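Local coordinates for C-type lectin domain family 4, member b1 (Mus musculus, PDB 6LKR), which is a C-type lectin receptor of innate immunity that binds calcium through its carbohydrate-recognition domain and probably recognises glycolipid ligands of pathogens, at residues Ala63-Trp69 against Lys102-Tyr107; Asp70-Trp76 against Pro96-Lys102. All blocks are in the same frame, centred on the assembly; numbering follows the deposited sequence. Where two conformers were deposited one is given.

How the contacts relate
The two contacts are consecutive along both partners: 70-76 follows 63-69, and 96-102 runs into 102-107. Contact 1 pairs strand 64-70 with strand 103-109 inside the C-type lectin domain; contact 2, about 12 Å away centre to centre, lies in the loop that follows strand 64-70 and the loop that leads into strand 103-109. In sequence the order is 63-69, 70-76, 96-102, 102-107, so the loops of contact 2 fall within the span bracketed by contact 1. Lys102 belongs to both, and Trp76 joins them by packing, its CZ3 3.5 Å from Val104 CG2. A buried sheet centre is thereby continued into the surface loop that carries Ser97 and Glu101 of the calcium site.

Contact 1: residues Ala63-Trp69 against Lys102-Tyr107; sequences AYFIGLW and KCVTVY
Val104, with the largest area covered in this contact, lies in the t rotamer over Ile66 and Leu68, its CG1 3.6 Å from Ile66 CD1 and its CG2 3.9 Å from Leu68 CD2. Residues 64-66 and 103-107 are extended, and strand 64-66 meets strand 103-107 antiparallel with a marked twist, the axes 4.4 Å apart at closest and 130° between their directions. Tyr64 and Val106 form a hydrogen-bonded pair, Tyr64 N to Val106 O 3.0 Å and Val106 N to Tyr64 O 2.7 Å; Phe65 and Thr105 follow as a non-hydrogen-bonded pair, CA to CA 4.2 Å. Ile66 N then donates to Val104 O at 3.0 Å. Gly67 centres an inverse gamma turn (phi -85°, psi 45°) that bends the chain, beyond which Trp69 CA approaches Lys102 O at 3.1 Å.

Tyr64, Ile66, Val104 and Val106 share one face, where Ile66 CG2 meets Val106 CG1 at 3.7 Å. On the other, Phe65 (chi1 -83°) brings CD1 to 3.5 Å from Thr105 CG2 and CE1 to 4.1 Å from Cys103 CB. This is sheet pairing in the core of the C-type lectin fold, with Cys103 disulfide-bonded to Cys121. Trp116 of strand 113-119 packs on Ile66 and Val104, Trp76 of strand 76-78 on Leu68 and Val104, and Trp28 of helix 28-37 meets the Phe65 ring edge-to-face.

Contact 2: residues Asp70-Trp76 against Pro96-Lys102; sequences DTGHRQW and PSSDNEK. With CA (calcium ion), chain D.
Arg74, Lys102 and Asp99 have the most surface buried where these two irregular loops meet. Arg74 adopts a left-handed backbone conformation (phi 64°, psi 26°) and extends its guanidinium across the other loop: NH2 donates to Glu101 O at 2.8 Å, and NE pairs with Asp99 OD1 at 3.3 Å. Lys102 (chi1 and chi2 m, then t, t) reaches back: its NZ donates a hydrogen bond to Gly72 O at 2.7 Å and forms a salt bridge with Asp70 OD2 at 3.2 Å. Its backbone joins in through Asp70 N to Lys102 O, 2.7 Å. Asp99, on the type I turn from Ser98 to Glu101, takes His73 ND1 on OD2 at 2.6 Å. Arg74 NH2 to Asp70 OD2 (2.9 Å) and Lys102 NZ to Asp99 OD1 (3.1 Å) close the four-residue salt-bridge network, while Asp70 OD1 accepts from Gly72 N at 2.9 Å in an Asx turn.

Pro96, after a cis peptide bond, sets CG 3.7 Å from Trp76 CZ2. Such a cis-proline is characteristic of the calcium-binding loop of C-type lectins; here Ser97 OG and Glu101 OE2 each bind the ion at 2.5 Å. Two waters, Glu95 and strand 113-119's Asn117 and Asp118 complete the site; Asp118 also salt-bridges Arg74, tying both loops to that strand.

Contact 1: residues Ala63-Trp69 against Lys102-Tyr107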
# COMPACT_ATOMS: atom_id res chain seq x y z
N ALA A 63 -15.18 6.28 18.22
CA ALA A 63 -14.47 6.82 17.04
C ALA A 63 -13.01 6.40 17.14
O ALA A 63 -12.47 6.33 18.25
CB ALA A 63 -14.61 8.32 16.97
N TYR A 64 -12.39 6.07 16.01
CA TYR A 64 -11.02 5.51 15.99
C TYR A 64 -10.17 6.26 14.98
O TYR A 64 -10.59 6.36 13.81
CB TYR A 64 -11.04 4.03 15.63
CG TYR A 64 -11.83 3.17 16.56
CD1 TYR A 64 -13.21 3.14 16.50
CD2 TYR A 64 -11.20 2.34 17.48
CE1 TYR A 64 -13.96 2.33 17.34
CE2 TYR A 64 -11.93 1.52 18.32
CZ TYR A 64 -13.31 1.51 18.25
OH TYR A 64 -14.06 0.70 19.05
N PHE A 65 -9.01 6.72 15.41
CA PHE A 65 -7.97 7.26 14.50
C PHE A 65 -7.55 6.17 13.51
O PHE A 65 -7.32 5.00 13.90
CB PHE A 65 -6.78 7.79 15.29
CG PHE A 65 -6.95 9.19 15.83
CD1 PHE A 65 -7.38 10.21 15.00
CD2 PHE A 65 -6.68 9.48 17.15
CE1 PHE A 65 -7.52 11.50 15.49
CE2 PHE A 65 -6.84 10.77 17.65
CZ PHE A 65 -7.26 11.78 16.81
N ILE A 66 -7.46 6.56 12.24
CA ILE A 66 -6.83 5.76 11.15
C ILE A 66 -5.54 6.46 10.72
O ILE A 66 -5.32 7.63 11.13
CB ILE A 66 -7.81 5.52 9.99
CG1 ILE A 66 -8.10 6.80 9.20
CG2 ILE A 66 -9.10 4.91 10.52
CD1 ILE A 66 -8.86 6.57 7.92
N GLY A 67 -4.70 5.77 9.95
CA GLY A 67 -3.34 6.22 9.60
C GLY A 67 -3.34 7.13 8.39
O GLY A 67 -2.47 6.98 7.53
N LEU A 68 -4.26 8.10 8.36
CA LEU A 68 -4.39 9.08 7.26
C LEU A 68 -4.25 10.48 7.86
O LEU A 68 -4.92 10.77 8.86
CB LEU A 68 -5.75 8.91 6.57
CG LEU A 68 -5.92 9.67 5.25
CD1 LEU A 68 -4.97 9.12 4.19
CD2 LEU A 68 -7.35 9.59 4.75
N TRP A 69 -3.40 11.32 7.28
CA TRP A 69 -3.22 12.70 7.77
C TRP A 69 -2.97 13.62 6.58
O TRP A 69 -2.51 13.16 5.52
CB TRP A 69 -2.12 12.79 8.83
CG TRP A 69 -0.75 12.45 8.34
CD1 TRP A 69 -0.28 11.22 8.00
CD2 TRP A 69 0.35 13.36 8.16
NE1 TRP A 69 1.02 11.30 7.60
CE2 TRP A 69 1.44 12.60 7.69
CE3 TRP A 69 0.51 14.74 8.34
CZ2 TRP A 69 2.68 13.18 7.40
CZ3 TRP A 69 1.73 15.31 8.04
CH2 TRP A 69 2.80 14.54 7.58
N LYS A 102 -6.52 17.97 10.39
CA LYS A 102 -5.40 17.35 9.63
C LYS A 102 -5.33 15.83 9.85
O LYS A 102 -4.57 15.18 9.13
CB LYS A 102 -4.09 18.03 10.00
CG LYS A 102 -4.01 19.51 9.65
CD LYS A 102 -4.18 19.78 8.18
CE LYS A 102 -3.80 21.19 7.77
NZ LYS A 102 -4.28 21.51 6.41
N CYS A 103 -6.11 15.28 10.78
CA CYS A 103 -6.11 13.83 11.11
C CYS A 103 -7.50 13.26 10.85
O CYS A 103 -8.44 14.05 10.64
CB CYS A 103 -5.65 13.59 12.55
SG CYS A 103 -3.90 13.96 12.79
N VAL A 104 -7.60 11.94 10.80
CA VAL A 104 -8.81 11.24 10.27
C VAL A 104 -9.22 10.16 11.26
O VAL A 104 -8.36 9.40 11.74
CB VAL A 104 -8.57 10.68 8.86
CG1 VAL A 104 -9.81 9.99 8.30
CG2 VAL A 104 -8.12 11.78 7.92
N THR A 105 -10.52 10.14 11.57
CA THR A 105 -11.14 9.07 12.39
C THR A 105 -12.17 8.33 11.55
O THR A 105 -12.64 8.89 10.53
CB THR A 105 -11.85 9.62 13.63
OG1 THR A 105 -12.74 10.66 13.23
CG2 THR A 105 -10.86 10.13 14.66
N VAL A 106 -12.46 7.10 11.96
CA VAL A 106 -13.58 6.32 11.37
C VAL A 106 -14.59 6.17 12.50
O VAL A 106 -14.18 5.89 13.65
CB VAL A 106 -13.09 4.99 10.77
CG1 VAL A 106 -12.42 4.10 11.81
CG2 VAL A 106 -14.22 4.25 10.07
N TYR A 107 -15.86 6.40 12.21
CA TYR A 107 -16.94 6.31 13.22
C TYR A 107 -18.25 5.95 12.52
O TYR A 107 -18.34 6.03 11.28
CB TYR A 107 -17.02 7.60 14.04
CG TYR A 107 -17.86 8.70 13.45
CD1 TYR A 107 -17.34 9.61 12.54
CD2 TYR A 107 -19.18 8.87 13.84
CE1 TYR A 107 -18.11 10.64 12.02
CE2 TYR A 107 -19.97 9.89 13.33
CZ TYR A 107 -19.43 10.78 12.41
OH TYR A 107 -20.21 11.77 11.91

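Contact 2: residues Asp70-Trp76 against Pro96-Lys102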
# COMPACT_ATOMS: atom_id res chain seq x y z
N ASP A 70 -3.27 14.89 6.79
CA ASP A 70 -3.16 15.93 5.74
C ASP A 70 -1.78 16.58 5.87
O ASP A 70 -1.55 17.28 6.87
CB ASP A 70 -4.31 16.92 5.86
CG ASP A 70 -4.28 17.99 4.79
OD1 ASP A 70 -3.39 17.93 3.92
OD2 ASP A 70 -5.16 18.86 4.84
N THR A 71 -0.91 16.34 4.89
CA THR A 71 0.49 16.83 4.82
C THR A 71 0.50 18.27 4.29
O THR A 71 1.55 18.90 4.34
CB THR A 71 1.34 15.89 3.97
OG1 THR A 71 0.96 16.02 2.60
CG2 THR A 71 1.20 14.43 4.36
N GLY A 72 -0.64 18.78 3.81
CA GLY A 72 -0.71 20.16 3.27
C GLY A 72 -2.12 20.72 3.33
O GLY A 72 -2.55 21.15 4.42
N HIS A 73 -2.80 20.73 2.19
CA HIS A 73 -4.18 21.23 2.01
C HIS A 73 -5.00 20.15 1.31
O HIS A 73 -5.05 20.15 0.08
CB HIS A 73 -4.14 22.57 1.27
CG HIS A 73 -3.23 23.51 1.96
ND1 HIS A 73 -3.52 23.99 3.22
CD2 HIS A 73 -2.00 23.96 1.64
CE1 HIS A 73 -2.53 24.76 3.62
NE2 HIS A 73 -1.58 24.76 2.67
N ARG A 74 -5.57 19.24 2.10
CA ARG A 74 -6.29 18.04 1.61
C ARG A 74 -5.29 17.14 0.86
O ARG A 74 -5.72 16.41 -0.04
CB ARG A 74 -7.47 18.44 0.72
CG ARG A 74 -8.32 19.59 1.25
CD ARG A 74 -9.10 19.30 2.53
NE ARG A 74 -8.26 19.29 3.72
CZ ARG A 74 -8.68 19.04 4.95
NH1 ARG A 74 -9.96 18.81 5.19
NH2 ARG A 74 -7.82 19.02 5.95
N GLN A 75 -4.00 17.23 1.20
CA GLN A 75 -2.94 16.35 0.64
C GLN A 75 -2.78 15.15 1.58
O GLN A 75 -1.76 15.06 2.30
CB GLN A 75 -1.69 17.19 0.38
CG GLN A 75 -1.94 18.25 -0.69
CD GLN A 75 -0.89 19.33 -0.75
OE1 GLN A 75 -1.04 20.40 -0.17
NE2 GLN A 75 0.19 19.03 -1.46
N TRP A 76 -3.80 14.30 1.59
CA TRP A 76 -3.92 13.10 2.46
C TRP A 76 -2.77 12.14 2.16
O TRP A 76 -2.50 11.86 0.98
CB TRP A 76 -5.30 12.45 2.29
CG TRP A 76 -6.41 13.41 2.54
CD1 TRP A 76 -7.24 13.97 1.61
CD2 TRP A 76 -6.78 13.99 3.80
NE1 TRP A 76 -8.12 14.84 2.22
CE2 TRP A 76 -7.86 14.87 3.56
CE3 TRP A 76 -6.33 13.83 5.12
CZ2 TRP A 76 -8.48 15.59 4.58
CZ3 TRP A 76 -6.95 14.54 6.12
CH2 TRP A 76 -8.01 15.41 5.86
N PRO A 96 -14.22 15.30 3.78
CA PRO A 96 -13.66 16.16 4.83
C PRO A 96 -14.33 17.54 4.87
O PRO A 96 -14.91 17.92 3.87
CB PRO A 96 -12.19 16.34 4.41
CG PRO A 96 -11.92 15.26 3.39
CD PRO A 96 -13.24 14.95 2.74
N SER A 97 -14.25 18.23 6.00
CA SER A 97 -15.04 19.46 6.29
C SER A 97 -14.15 20.69 6.52
O SER A 97 -14.67 21.80 6.30
CB SER A 97 -15.97 19.22 7.45
OG SER A 97 -15.25 19.01 8.65
N SER A 98 -12.89 20.55 6.92
CA SER A 98 -12.08 21.73 7.33
C SER A 98 -10.58 21.52 7.11
O SER A 98 -10.03 20.53 7.60
CB SER A 98 -12.35 22.08 8.76
OG SER A 98 -11.45 23.10 9.19
N ASP A 99 -9.92 22.51 6.49
CA ASP A 99 -8.45 22.48 6.30
C ASP A 99 -7.73 22.57 7.65
O ASP A 99 -6.54 22.26 7.65
CB ASP A 99 -7.97 23.57 5.34
CG ASP A 99 -6.63 23.20 4.71
OD1 ASP A 99 -6.49 22.03 4.30
OD2 ASP A 99 -5.74 24.09 4.65
N ASN A 100 -8.40 22.96 8.74
CA ASN A 100 -7.74 23.00 10.08
C ASN A 100 -7.75 21.60 10.71
O ASN A 100 -7.04 21.42 11.71
CB ASN A 100 -8.35 24.06 11.00
CG ASN A 100 -7.45 25.26 11.17
OD1 ASN A 100 -6.23 25.15 11.07
ND2 ASN A 100 -8.03 26.43 11.40
N GLU A 101 -8.51 20.66 10.15
CA GLU A 101 -8.59 19.26 10.65
C GLU A 101 -7.65 18.39 9.81
O GLU A 101 -7.98 18.13 8.63
CB GLU A 101 -10.04 18.78 10.60
CG GLU A 101 -10.95 19.56 11.53
CD GLU A 101 -12.39 19.10 11.54
OE1 GLU A 101 -13.00 19.16 12.61
OE2 GLU A 101 -12.90 18.69 10.48
N LYS A 102 -6.52 17.97 10.39
CA LYS A 102 -5.40 17.35 9.63
C LYS A 102 -5.33 15.83 9.85
O LYS A 102 -4.57 15.18 9.13
CB LYS A 102 -4.09 18.03 10.00
CG LYS A 102 -4.01 19.51 9.65
CD LYS A 102 -4.18 19.78 8.18
CE LYS A 102 -3.80 21.19 7.77
NZ LYS A 102 -4.28 21.51 6.41
CA CA D . -14.57 17.00 9.89
O HOH W 1 -15.21 17.48 12.06
O HOH W 2 -17.07 17.35 10.64